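Long-range contacts in 2-oxoglutarate carboxylase small subunit (Hydrogenobacter thermophilus, PDB 7KCT), which is a biotin-carboxylase-type subunit with an ATP-grasp domain and binds adenosine-5'-diphosphate, magnesium and bicarbonate ions: residues I111-K116 and I274-A279; E119-K124 and I295-R300; I217-L222 and M282-D287; V229-E234 and L266-A271. All coordinates share one frame; numbering follows the deposited sequence.

All four contacts are largely buried, and all reach the four-stranded antiparallel sheet of the ATP-grasp domain. Contacts 1 and 2 both use helix 115-120 and bring the chain before and after it against the sheet: contact 1 by aromatic and proline packing with a bridging water, contact 2 by methionine packing beside a magnesium and phosphate site. Contact 3 lies within the sheet itself, where backbone hydrogen bonds pair two strands and Glu283 reaches the same magnesium ion that Glu296 binds in contact 2. Contact 4, its centre about 17 Å from that of the chain, is apolar and joins strand 229-236, one of the sheet's two edge strands, to helix 257-273, on the sheet face away from the metal.

Contact 1 of 4, residues I111-K116 and I274-A279; sequences IGPHWK and IGYYSA
Pro113 and Tyr277 bury the most surface where a loop of the N-terminal Rossmann-like region of this biotin carboxylase fold meets the turn between helix 257-273 and strand 278-286 of the ATP-grasp domain. The CB of Pro113 rests 3.3 Å from Tyr277 O, and the same carbon sits over the face of the Tyr276 ring in a CH-pi contact, 4.1 Å from its centroid. Pro113 CG reaches on to Tyr276 OH; that hydroxyl donates to Ala279 O, which ties the ring to the start of the strand. Tyr277 holds CG between its backbone N and carbonyl carbon (chi1 52°), a torsion that brings the ring alongside residues 112-114. Its CE1 edge comes 3.6 Å from Gly112 O, near the ring plane, and its OH meets CB and the ring edge of His114. Next in the chain, Ser278 CB packs against Gly112 C. Both segments are shaped by helix ends. His114 is the N-cap of helix 115-120, with ND1 accepting from Lys116 N (2.9 Å), while Gly275, at positive phi, is the C-prime residue of a Schellman motif that ends helix 257-273. Water 1 bridges the two: it accepts from His114 N and Tyr277 N, donates to Gly275 O, and its oxygen lies 3.4 Å above the Tyr277 ring plane, over the centre.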
# COMPACT_ATOMS: atom_id res chain seq x y z
N ILE A 111 13.86 17.65 15.15
CA ILE A 111 12.61 17.57 14.37
C ILE A 111 11.51 17.16 15.34
O ILE A 111 11.24 15.96 15.59
CB ILE A 111 12.75 16.60 13.18
CG1 ILE A 111 13.84 17.12 12.23
CG2 ILE A 111 11.42 16.42 12.45
CD1 ILE A 111 14.28 16.09 11.18
N GLY A 112 10.85 18.16 15.89
CA GLY A 112 9.93 18.01 17.00
C GLY A 112 9.57 19.39 17.53
O GLY A 112 9.96 20.40 16.94
N PRO A 113 8.77 19.46 18.60
CA PRO A 113 8.37 20.78 19.12
C PRO A 113 9.52 21.36 19.93
O PRO A 113 10.50 20.69 20.23
CB PRO A 113 7.11 20.47 19.96
CG PRO A 113 7.30 19.06 20.42
CD PRO A 113 8.09 18.35 19.28
N HIS A 114 9.41 22.63 20.30
CA HIS A 114 10.45 23.22 21.12
C HIS A 114 10.69 22.44 22.40
O HIS A 114 9.77 21.94 23.05
CB HIS A 114 10.06 24.67 21.44
CG HIS A 114 11.20 25.49 21.92
ND1 HIS A 114 11.64 25.44 23.22
CD2 HIS A 114 12.12 26.21 21.24
CE1 HIS A 114 12.70 26.22 23.35
NE2 HIS A 114 13.04 26.66 22.16
N TRP A 115 11.96 22.36 22.81
CA TRP A 115 12.24 21.64 24.03
C TRP A 115 11.51 22.19 25.27
O TRP A 115 11.34 21.44 26.21
CB TRP A 115 13.73 21.60 24.33
CG TRP A 115 14.33 22.93 24.71
CD1 TRP A 115 14.92 23.83 23.86
CD2 TRP A 115 14.43 23.50 26.02
NE1 TRP A 115 15.37 24.93 24.57
CE2 TRP A 115 15.08 24.75 25.90
CE3 TRP A 115 14.03 23.07 27.29
CZ2 TRP A 115 15.33 25.58 27.00
CZ3 TRP A 115 14.28 23.90 28.38
CH2 TRP A 115 14.94 25.13 28.22
N LYS A 116 11.11 23.45 25.32
CA LYS A 116 10.40 23.93 26.49
C LYS A 116 9.00 23.35 26.58
O LYS A 116 8.45 23.22 27.69
CB LYS A 116 10.26 25.44 26.43
CG LYS A 116 11.44 26.26 26.78
CD LYS A 116 10.99 27.71 26.61
CE LYS A 116 12.20 28.60 26.29
NZ LYS A 116 12.18 29.81 27.17
N ILE A 274 0.25 27.14 23.94
CA ILE A 274 1.56 26.73 24.46
C ILE A 274 2.63 26.81 23.37
O ILE A 274 3.74 26.31 23.56
CB ILE A 274 1.51 25.32 25.08
CG1 ILE A 274 1.18 24.25 24.04
CG2 ILE A 274 0.52 25.25 26.23
CD1 ILE A 274 1.24 22.83 24.58
N GLY A 275 2.31 27.43 22.25
CA GLY A 275 3.23 27.54 21.13
C GLY A 275 3.70 26.20 20.60
O GLY A 275 4.91 25.99 20.45
N TYR A 276 2.76 25.29 20.28
CA TYR A 276 3.12 23.97 19.77
C TYR A 276 3.39 24.08 18.27
O TYR A 276 2.66 24.74 17.55
CB TYR A 276 1.99 22.93 20.01
CG TYR A 276 2.52 21.50 19.95
CD1 TYR A 276 3.17 20.95 21.02
CD2 TYR A 276 2.39 20.72 18.80
CE1 TYR A 276 3.70 19.70 20.97
CE2 TYR A 276 2.93 19.41 18.75
CZ TYR A 276 3.59 18.93 19.84
OH TYR A 276 4.17 17.67 19.92
N TYR A 277 4.43 23.37 17.80
CA TYR A 277 4.60 23.12 16.37
C TYR A 277 5.18 21.71 16.19
O TYR A 277 5.58 21.06 17.15
CB TYR A 277 5.48 24.20 15.67
CG TYR A 277 6.84 24.51 16.31
CD1 TYR A 277 7.87 23.59 16.25
CD2 TYR A 277 7.10 25.77 16.89
CE1 TYR A 277 9.11 23.86 16.81
CE2 TYR A 277 8.36 26.05 17.47
CZ TYR A 277 9.36 25.10 17.41
OH TYR A 277 10.60 25.35 17.96
N SER A 278 5.20 21.26 14.94
CA SER A 278 5.55 19.88 14.58
C SER A 278 4.29 19.08 14.88
O SER A 278 3.20 19.65 15.02
CB SER A 278 6.74 19.32 15.35
OG SER A 278 7.14 18.11 14.70
N ALA A 279 4.42 17.76 14.98
CA ALA A 279 3.32 16.86 15.22
C ALA A 279 3.21 16.59 16.72
O ALA A 279 4.20 16.56 17.45
CB ALA A 279 3.50 15.53 14.48
O HOH W 1 6.89 23.84 19.92

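Contact 2 of 4, residues E119-K124 and I295-R300; sequences ELMGDK and IEMNTR. With MG (magnesium ion), chain E; ADP (adenosine-5'-diphosphate), chain C; ADP (adenosine-5'-diphosphate), chain D.
The magnesium site of the nucleotide pocket brings Lys124 and Glu296 together: their side chains cross obliquely, with Lys124 CE 3.2 Å from Glu296 OE1, while NZ stays 4.5 Å from that oxygen, too far for a salt bridge. The other carboxylate oxygen, OE2, binds magnesium at 2.1 Å; Glu283 is the second protein ligand, and two oxygens of the chain C adenosine-5'-diphosphate and waters 3 and 4 complete the shell. Lys124, extended until it bends at chi4 (119°), turns NZ to O3A of this nucleotide in a weak 3.3 Å hydrogen bond and makes another weak one to Ala167 O. Glu296 is presented by a classic beta bulge of the ATP-grasp sheet, in which Ile295 and Glu296 both face Glu283. Toward the strand end and just beyond it the contact becomes apolar: Met121 sets CE 4.2 Å from Met297 CB and CB 3.9 Å from Thr299 CG2. Water 2 accepts from Met297 N and donates weakly to Met121 O. Asp123 caps the next helix through Arg126 N and forms a salt bridge with Arg202, all three lining the bicarbonate pocket. Arg300 grips the beta-phosphate of the chain D nucleotide edge-on: NH1 donates to O1B, NH2 to O3B at 2.9 Å.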
# COMPACT_ATOMS: atom_id res chain seq x y z
N GLU A 119 9.26 19.78 27.87
CA GLU A 119 9.40 19.77 29.32
C GLU A 119 8.09 20.15 30.02
O GLU A 119 7.75 19.60 31.06
CB GLU A 119 10.49 20.75 29.70
CG GLU A 119 11.20 20.52 31.00
CD GLU A 119 12.37 21.47 31.02
OE1 GLU A 119 12.10 22.69 30.97
OE2 GLU A 119 13.54 21.01 30.99
N LEU A 120 7.38 21.13 29.49
CA LEU A 120 6.12 21.53 30.10
C LEU A 120 5.11 20.37 30.13
O LEU A 120 4.47 20.14 31.16
CB LEU A 120 5.55 22.70 29.33
CG LEU A 120 4.18 23.19 29.75
CD1 LEU A 120 4.22 23.90 31.11
CD2 LEU A 120 3.52 24.07 28.67
N MET A 121 4.89 19.72 29.00
CA MET A 121 3.89 18.67 28.87
C MET A 121 4.40 17.31 29.25
O MET A 121 3.68 16.34 29.03
CB MET A 121 3.35 18.65 27.45
CG MET A 121 2.87 20.00 27.13
SD MET A 121 1.56 20.67 28.26
CE MET A 121 -0.05 19.91 27.75
N GLY A 122 5.55 17.24 29.87
CA GLY A 122 6.17 15.99 30.26
C GLY A 122 5.67 15.41 31.55
O GLY A 122 6.04 14.30 31.91
N ASP A 123 4.84 16.15 32.26
CA ASP A 123 4.24 15.68 33.49
C ASP A 123 2.74 15.75 33.29
O ASP A 123 2.23 16.80 32.88
CB ASP A 123 4.71 16.55 34.65
CG ASP A 123 3.99 16.25 35.93
OD1 ASP A 123 2.89 16.84 36.12
OD2 ASP A 123 4.48 15.42 36.73
N LYS A 124 2.05 14.63 33.52
CA LYS A 124 0.62 14.58 33.20
C LYS A 124 -0.18 15.57 34.05
O LYS A 124 -1.13 16.19 33.56
CB LYS A 124 0.05 13.16 33.39
CG LYS A 124 0.51 12.08 32.36
CD LYS A 124 -0.50 10.87 32.28
CE LYS A 124 0.15 9.63 31.65
NZ LYS A 124 0.18 8.41 32.55
N ILE A 295 -6.66 13.62 28.94
CA ILE A 295 -5.83 12.92 29.90
C ILE A 295 -4.33 13.11 29.72
O ILE A 295 -3.57 12.97 30.69
CB ILE A 295 -6.15 11.41 29.92
CG1 ILE A 295 -6.02 10.80 28.51
CG2 ILE A 295 -7.58 11.17 30.55
CD1 ILE A 295 -5.92 9.22 28.48
N GLU A 296 -3.86 13.35 28.49
CA GLU A 296 -2.41 13.48 28.33
C GLU A 296 -2.12 13.93 26.91
O GLU A 296 -2.95 13.78 26.02
CB GLU A 296 -1.63 12.18 28.64
CG GLU A 296 -1.49 11.18 27.49
CD GLU A 296 -0.27 10.24 27.61
OE1 GLU A 296 0.56 10.39 28.54
OE2 GLU A 296 -0.15 9.33 26.76
N MET A 297 -0.94 14.51 26.72
CA MET A 297 -0.50 14.94 25.40
C MET A 297 0.78 14.17 25.10
O MET A 297 1.59 13.94 25.99
CB MET A 297 -0.21 16.44 25.33
CG MET A 297 0.20 16.88 23.93
SD MET A 297 0.37 18.66 23.63
CE MET A 297 0.22 18.63 21.83
N ASN A 298 0.97 13.73 23.85
CA ASN A 298 2.22 13.10 23.43
C ASN A 298 2.88 14.09 22.48
O ASN A 298 2.29 14.40 21.44
CB ASN A 298 1.99 11.75 22.73
CG ASN A 298 1.63 10.62 23.69
OD1 ASN A 298 0.90 9.70 23.34
ND2 ASN A 298 2.21 10.64 24.88
N THR A 299 4.04 14.60 22.84
CA THR A 299 4.69 15.66 22.07
C THR A 299 5.68 15.06 21.06
O THR A 299 6.89 15.27 21.13
CB THR A 299 5.40 16.64 23.01
OG1 THR A 299 6.35 15.93 23.79
CG2 THR A 299 4.40 17.31 23.94
N ARG A 300 5.13 14.26 20.14
CA ARG A 300 5.92 13.45 19.21
C ARG A 300 4.96 12.80 18.23
O ARG A 300 3.74 12.83 18.40
CB ARG A 300 6.75 12.41 19.96
CG ARG A 300 5.93 11.53 20.94
CD ARG A 300 6.56 10.18 21.20
NE ARG A 300 5.83 9.32 22.14
CZ ARG A 300 4.83 8.49 21.82
NH1 ARG A 300 4.41 8.37 20.56
NH2 ARG A 300 4.27 7.75 22.79
MG MG E . -1.13 7.53 26.50
PB ADP C . 0.25 6.30 29.02
O1B ADP C . 0.97 5.12 29.57
O2B ADP C . -0.49 6.37 27.71
O3B ADP C . 0.89 7.64 29.36
PA ADP C . -2.31 7.33 29.56
O1A ADP C . -2.64 7.74 28.17
O2A ADP C . -2.78 8.24 30.69
O3A ADP C . -1.15 6.47 30.17
O5' ADP C . -3.75 6.15 29.75
C5' ADP C . -3.40 4.74 29.52
C4' ADP C . -4.69 4.11 29.14
O4' ADP C . -5.33 3.88 30.42
C3' ADP C . -5.56 5.01 28.35
O3' ADP C . -5.46 4.71 26.96
C2' ADP C . -6.91 4.48 28.82
O2' ADP C . -7.20 3.14 28.27
C1' ADP C . -6.70 4.22 30.29
N9 ADP C . -7.04 5.41 31.11
C8 ADP C . -6.28 6.55 31.38
N7 ADP C . -6.95 7.40 32.21
C5 ADP C . -8.18 6.80 32.43
C6 ADP C . -9.32 7.19 33.19
N6 ADP C . -9.31 8.37 33.86
N1 ADP C . -10.44 6.42 33.22
C2 ADP C . -10.34 5.26 32.53
N3 ADP C . -9.34 4.75 31.78
C4 ADP C . -8.25 5.57 31.75
PB ADP D . 1.98 5.44 20.82
O1B ADP D . 2.91 6.01 19.77
O2B ADP D . 0.48 5.40 20.62
O3B ADP D . 2.39 5.67 22.24
PA ADP D . 3.01 3.00 22.07
O1A ADP D . 3.52 1.61 21.95
O2A ADP D . 2.56 3.62 23.38
O3A ADP D . 2.20 3.60 20.84
O5' ADP D . 4.76 3.91 22.00
C5' ADP D . 5.78 3.08 21.29
C4' ADP D . 7.07 3.01 21.97
O4' ADP D . 7.38 4.11 22.79
C3' ADP D . 6.89 1.67 22.90
O3' ADP D . 8.04 1.02 22.91
C2' ADP D . 6.53 2.43 24.23
O2' ADP D . 6.97 1.78 25.33
C1' ADP D . 7.52 3.62 24.04
N9 ADP D . 7.15 4.88 24.80
C8 ADP D . 5.92 5.59 24.81
N7 ADP D . 5.94 6.68 25.63
C5 ADP D . 7.23 6.71 26.12
C6 ADP D . 7.85 7.60 27.01
N6 ADP D . 7.15 8.67 27.53
N1 ADP D . 9.16 7.42 27.36
C2 ADP D . 9.77 6.30 26.81
N3 ADP D . 9.30 5.36 25.95
C4 ADP D . 8.00 5.61 25.61
O HOH W 2 0.69 14.87 29.18
O HOH W 3 0.38 7.38 24.66
O HOH W 4 -1.96 6.00 25.66

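Contact 3 of 4, residues I217-L222 and M282-D287; sequences IEFQVL and MEFIAD. With MG (magnesium ion), chain E; ADP (adenosine-5'-diphosphate), chain C.
Ile217 and Phe284 exchange two backbone hydrogen bonds, as do Phe219 and Met282, pairing the central strands of the antiparallel ATP-grasp sheet. Phe284 N to Ile217 O is the shortest of the four, at 2.8 Å. Between these hydrogen-bonded pairs stands the non-hydrogen-bonded pair Glu218 and Glu283, where Glu218 CA comes 3.3 Å from Met282 O in a CA-H...O contact. The Glu218 and Glu283 side chains run side by side in the same direction, with carboxylate planes only 24° apart and OE1 facing OE1 at 3.0 Å. The two OE1 atoms are not hydrogen-bonded to each other; Lys245 NZ forms a salt bridge to both, which probably offsets their repulsion, and Glu218 OE2 has a second cationic partner in Arg235. Gln302 also donates to Glu283 OE1, and water 3 adds a further bond there. This leaves Glu283 OE2 directed at magnesium, 2.2 Å away, beside O1A of the chain C adenosine-5'-diphosphate. Ile285, on the same face, lays CG1 and CD1 against the adenine and ribose of that nucleotide. The opposite face, carrying Ile217, Phe219, Met282 and Phe284, is apolar and covered by helix 257-273, whose Val267 touches Met282 and Phe284. Ile217 CG1 packs on Ala286 CB. The two phenylalanine rings meet obliquely, planes at 77°, and Phe219 CD1 approaches Phe284 CE1 to 3.8 Å.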
# COMPACT_ATOMS: atom_id res chain seq x y z
N ILE A 217 -10.00 8.24 22.70
CA ILE A 217 -10.15 9.08 21.52
C ILE A 217 -9.00 10.08 21.53
O ILE A 217 -8.76 10.75 22.54
CB ILE A 217 -11.51 9.81 21.52
CG1 ILE A 217 -12.69 8.81 21.59
CG2 ILE A 217 -11.61 10.71 20.36
CD1 ILE A 217 -12.79 7.89 20.47
N GLU A 218 -8.28 10.21 20.41
CA GLU A 218 -7.11 11.09 20.40
C GLU A 218 -7.09 11.93 19.14
O GLU A 218 -7.50 11.48 18.07
CB GLU A 218 -5.81 10.28 20.55
CG GLU A 218 -5.55 9.41 19.36
CD GLU A 218 -4.32 8.56 19.54
OE1 GLU A 218 -3.86 8.44 20.70
OE2 GLU A 218 -3.83 8.00 18.53
N PHE A 219 -6.69 13.20 19.30
CA PHE A 219 -6.67 14.17 18.22
C PHE A 219 -5.23 14.47 17.79
O PHE A 219 -4.38 14.76 18.62
CB PHE A 219 -7.32 15.51 18.63
CG PHE A 219 -8.81 15.51 18.49
CD1 PHE A 219 -9.61 14.97 19.46
CD2 PHE A 219 -9.39 16.03 17.37
CE1 PHE A 219 -10.99 14.96 19.31
CE2 PHE A 219 -10.78 16.01 17.23
CZ PHE A 219 -11.55 15.47 18.21
N GLN A 220 -5.03 14.49 16.49
CA GLN A 220 -3.75 14.75 15.88
C GLN A 220 -3.65 16.23 15.57
O GLN A 220 -4.55 16.80 14.93
CB GLN A 220 -3.65 13.95 14.58
CG GLN A 220 -2.40 14.15 13.78
CD GLN A 220 -1.19 13.57 14.44
OE1 GLN A 220 -1.06 12.34 14.59
NE2 GLN A 220 -0.28 14.44 14.86
N VAL A 221 -2.59 16.88 16.05
CA VAL A 221 -2.34 18.26 15.65
C VAL A 221 -1.03 18.33 14.88
O VAL A 221 -0.14 17.48 15.05
CB VAL A 221 -2.32 19.25 16.84
CG1 VAL A 221 -3.60 19.14 17.68
CG2 VAL A 221 -1.10 19.06 17.69
N LEU A 222 -0.93 19.33 14.01
CA LEU A 222 0.25 19.63 13.19
C LEU A 222 0.38 21.15 13.09
O LEU A 222 -0.58 21.81 12.66
CB LEU A 222 0.10 18.99 11.81
CG LEU A 222 1.30 19.05 10.87
CD1 LEU A 222 2.43 18.24 11.44
CD2 LEU A 222 0.94 18.51 9.49
N MET A 282 -3.14 14.90 21.36
CA MET A 282 -3.85 15.08 22.63
C MET A 282 -4.79 13.91 22.86
O MET A 282 -5.62 13.62 22.00
CB MET A 282 -4.59 16.40 22.63
CG MET A 282 -3.60 17.53 22.49
SD MET A 282 -4.55 18.85 23.09
CE MET A 282 -3.92 20.23 22.14
N GLU A 283 -4.62 13.19 23.97
CA GLU A 283 -5.40 11.98 24.20
C GLU A 283 -6.51 12.32 25.19
O GLU A 283 -6.27 13.03 26.18
CB GLU A 283 -4.51 10.86 24.73
CG GLU A 283 -3.30 10.55 23.79
CD GLU A 283 -2.55 9.25 24.13
OE1 GLU A 283 -2.15 8.55 23.19
OE2 GLU A 283 -2.29 8.95 25.33
N PHE A 284 -7.73 11.84 24.87
CA PHE A 284 -8.97 11.99 25.64
C PHE A 284 -9.53 10.62 26.01
O PHE A 284 -9.34 9.65 25.28
CB PHE A 284 -10.03 12.69 24.82
CG PHE A 284 -9.69 14.07 24.45
CD1 PHE A 284 -8.82 14.32 23.41
CD2 PHE A 284 -10.24 15.13 25.16
CE1 PHE A 284 -8.54 15.60 23.08
CE2 PHE A 284 -9.94 16.42 24.84
CZ PHE A 284 -9.09 16.66 23.80
N ILE A 285 -10.23 10.54 27.13
CA ILE A 285 -11.13 9.45 27.49
C ILE A 285 -12.56 9.92 27.22
O ILE A 285 -12.92 11.05 27.58
CB ILE A 285 -10.97 9.06 28.97
CG1 ILE A 285 -9.63 8.40 29.27
CG2 ILE A 285 -12.09 8.13 29.42
CD1 ILE A 285 -9.44 7.10 28.54
N ALA A 286 -13.38 9.07 26.62
CA ALA A 286 -14.77 9.41 26.35
C ALA A 286 -15.68 8.58 27.24
O ALA A 286 -15.51 7.35 27.32
CB ALA A 286 -15.10 9.16 24.88
N ASP A 287 -16.64 9.23 27.90
CA ASP A 287 -17.52 8.48 28.80
C ASP A 287 -18.70 7.91 28.02
O ASP A 287 -18.84 8.11 26.81
CB ASP A 287 -18.03 9.35 29.95
CG ASP A 287 -18.96 10.45 29.48
OD1 ASP A 287 -19.41 10.45 28.31
OD2 ASP A 287 -19.24 11.35 30.29
MG MG E . -1.13 7.53 26.50
PB ADP C . 0.25 6.30 29.02
O1B ADP C . 0.97 5.12 29.57
O2B ADP C . -0.49 6.37 27.71
O3B ADP C . 0.89 7.64 29.36
PA ADP C . -2.31 7.33 29.56
O1A ADP C . -2.64 7.74 28.17
O2A ADP C . -2.78 8.24 30.69
O3A ADP C . -1.15 6.47 30.17
O5' ADP C . -3.75 6.15 29.75
C5' ADP C . -3.40 4.74 29.52
C4' ADP C . -4.69 4.11 29.14
O4' ADP C . -5.33 3.88 30.42
C3' ADP C . -5.56 5.01 28.35
O3' ADP C . -5.46 4.71 26.96
C2' ADP C . -6.91 4.48 28.82
O2' ADP C . -7.20 3.14 28.27
C1' ADP C . -6.70 4.22 30.29
N9 ADP C . -7.04 5.41 31.11
C8 ADP C . -6.28 6.55 31.38
N7 ADP C . -6.95 7.40 32.21
C5 ADP C . -8.18 6.80 32.43
C6 ADP C . -9.32 7.19 33.19
N6 ADP C . -9.31 8.37 33.86
N1 ADP C . -10.44 6.42 33.22
C2 ADP C . -10.34 5.26 32.53
N3 ADP C . -9.34 4.75 31.78
C4 ADP C . -8.25 5.57 31.75
O HOH W 3 0.38 7.38 24.66
O HOH W 4 -1.96 6.00 25.66

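Contact 4 of 4, residues V229-E234 and L266-A271; sequences VIHLGE and LVVKAA
Val268 and Val229 carry the contact, and what joins strand 229-234 to helix 266-271 is apolar. Val268, with its two methyl groups spread along the strand, does most of the touching. CG1 lies 3.6 Å from the carbonyl oxygen of Val229, and CG2 settles against the backbone of the next two residues, 3.8 Å from His231 N. Val229 has CG1 anti to its backbone N (chi1 -175°), which places that methyl 4.0 Å from Ala271 CB, one helical turn beyond Val267. His231 contributes its CB, which meets Val268 CG2 at 4.1 Å, while the same methyl lies near the plane of the imidazole, at its edge. Val267 makes a longer approach to His231 CB and also touches Val221 of the adjacent strand 215-223.

Polar bonds run within the strand or to other parts of the chain. His231 ND1 accepts from Gly233 N (3.0 Å, in the ring plane), while NE2 is hydrogen-bonded to Glu261 OE2, from an earlier residue of the same helix; these two bonds fix the rotation of the ring. The axes of strand 229-234 and helix 266-271 come within 8.0 Å, their N-to-C directions 145° apart. Such a helix laid over one face of an antiparallel sheet, here at one of its two edge strands, is the alpha+beta layering found in the ATP-grasp fold.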
# COMPACT_ATOMS: atom_id res chain seq x y z
N VAL A 229 -1.53 26.30 13.10
CA VAL A 229 -1.79 24.98 13.68
C VAL A 229 -3.13 24.47 13.16
O VAL A 229 -4.13 25.21 13.19
CB VAL A 229 -1.79 25.03 15.21
CG1 VAL A 229 -1.95 23.62 15.80
CG2 VAL A 229 -0.55 25.73 15.76
N ILE A 230 -3.16 23.22 12.70
CA ILE A 230 -4.38 22.55 12.28
C ILE A 230 -4.51 21.24 13.06
O ILE A 230 -3.56 20.75 13.68
CB ILE A 230 -4.44 22.29 10.77
CG1 ILE A 230 -3.32 21.36 10.32
CG2 ILE A 230 -4.39 23.59 9.95
CD1 ILE A 230 -3.39 20.99 8.84
N HIS A 231 -5.71 20.67 13.04
CA HIS A 231 -5.94 19.33 13.54
C HIS A 231 -6.22 18.41 12.35
O HIS A 231 -6.65 18.86 11.28
CB HIS A 231 -7.07 19.27 14.59
CG HIS A 231 -8.44 19.45 14.02
ND1 HIS A 231 -9.10 18.45 13.35
CD2 HIS A 231 -9.31 20.49 14.10
CE1 HIS A 231 -10.28 18.89 12.95
NE2 HIS A 231 -10.44 20.12 13.42
N LEU A 232 -5.90 17.14 12.52
CA LEU A 232 -6.16 16.15 11.50
C LEU A 232 -7.17 15.14 12.03
O LEU A 232 -7.07 13.94 11.78
CB LEU A 232 -4.87 15.47 11.02
CG LEU A 232 -3.86 16.44 10.37
CD1 LEU A 232 -2.54 15.72 10.03
CD2 LEU A 232 -4.49 17.09 9.10
N GLY A 233 -8.18 15.63 12.76
CA GLY A 233 -9.20 14.73 13.20
C GLY A 233 -8.68 13.79 14.26
O GLY A 233 -7.60 13.96 14.83
N GLU A 234 -9.49 12.79 14.54
CA GLU A 234 -9.25 11.93 15.68
C GLU A 234 -9.10 10.47 15.26
O GLU A 234 -9.36 10.08 14.12
CB GLU A 234 -10.37 12.10 16.72
CG GLU A 234 -11.61 11.27 16.54
CD GLU A 234 -12.43 11.64 15.35
OE1 GLU A 234 -13.45 10.97 15.18
OE2 GLU A 234 -12.07 12.57 14.58
N LEU A 266 -10.85 23.14 20.00
CA LEU A 266 -10.33 23.29 21.36
C LEU A 266 -8.88 22.85 21.46
O LEU A 266 -8.08 23.44 22.22
CB LEU A 266 -11.16 22.45 22.33
CG LEU A 266 -12.55 23.06 22.54
CD1 LEU A 266 -13.13 22.49 23.85
CD2 LEU A 266 -12.70 24.58 22.50
N VAL A 267 -8.52 21.75 20.79
CA VAL A 267 -7.14 21.30 20.87
C VAL A 267 -6.23 22.25 20.11
O VAL A 267 -5.13 22.55 20.56
CB VAL A 267 -6.97 19.85 20.36
CG1 VAL A 267 -7.74 18.90 21.22
CG2 VAL A 267 -7.37 19.74 18.94
N VAL A 268 -6.68 22.76 18.96
CA VAL A 268 -5.88 23.74 18.24
C VAL A 268 -5.61 24.95 19.14
O VAL A 268 -4.45 25.30 19.41
CB VAL A 268 -6.58 24.15 16.93
CG1 VAL A 268 -5.93 25.42 16.30
CG2 VAL A 268 -6.52 23.06 15.94
N LYS A 269 -6.68 25.52 19.71
CA LYS A 269 -6.55 26.68 20.60
C LYS A 269 -5.55 26.42 21.71
O LYS A 269 -4.72 27.27 22.03
CB LYS A 269 -7.91 27.03 21.22
CG LYS A 269 -7.91 28.28 22.14
CD LYS A 269 -9.28 28.55 22.78
CE LYS A 269 -9.16 29.59 23.90
NZ LYS A 269 -8.43 30.81 23.43
N ALA A 270 -5.61 25.25 22.31
CA ALA A 270 -4.67 24.98 23.39
C ALA A 270 -3.25 24.79 22.86
O ALA A 270 -2.28 25.16 23.52
CB ALA A 270 -5.16 23.78 24.19
N ALA A 271 -3.12 24.19 21.67
CA ALA A 271 -1.81 24.02 21.04
C ALA A 271 -1.16 25.37 20.74
O ALA A 271 0.04 25.57 21.01
CB ALA A 271 -1.96 23.20 19.75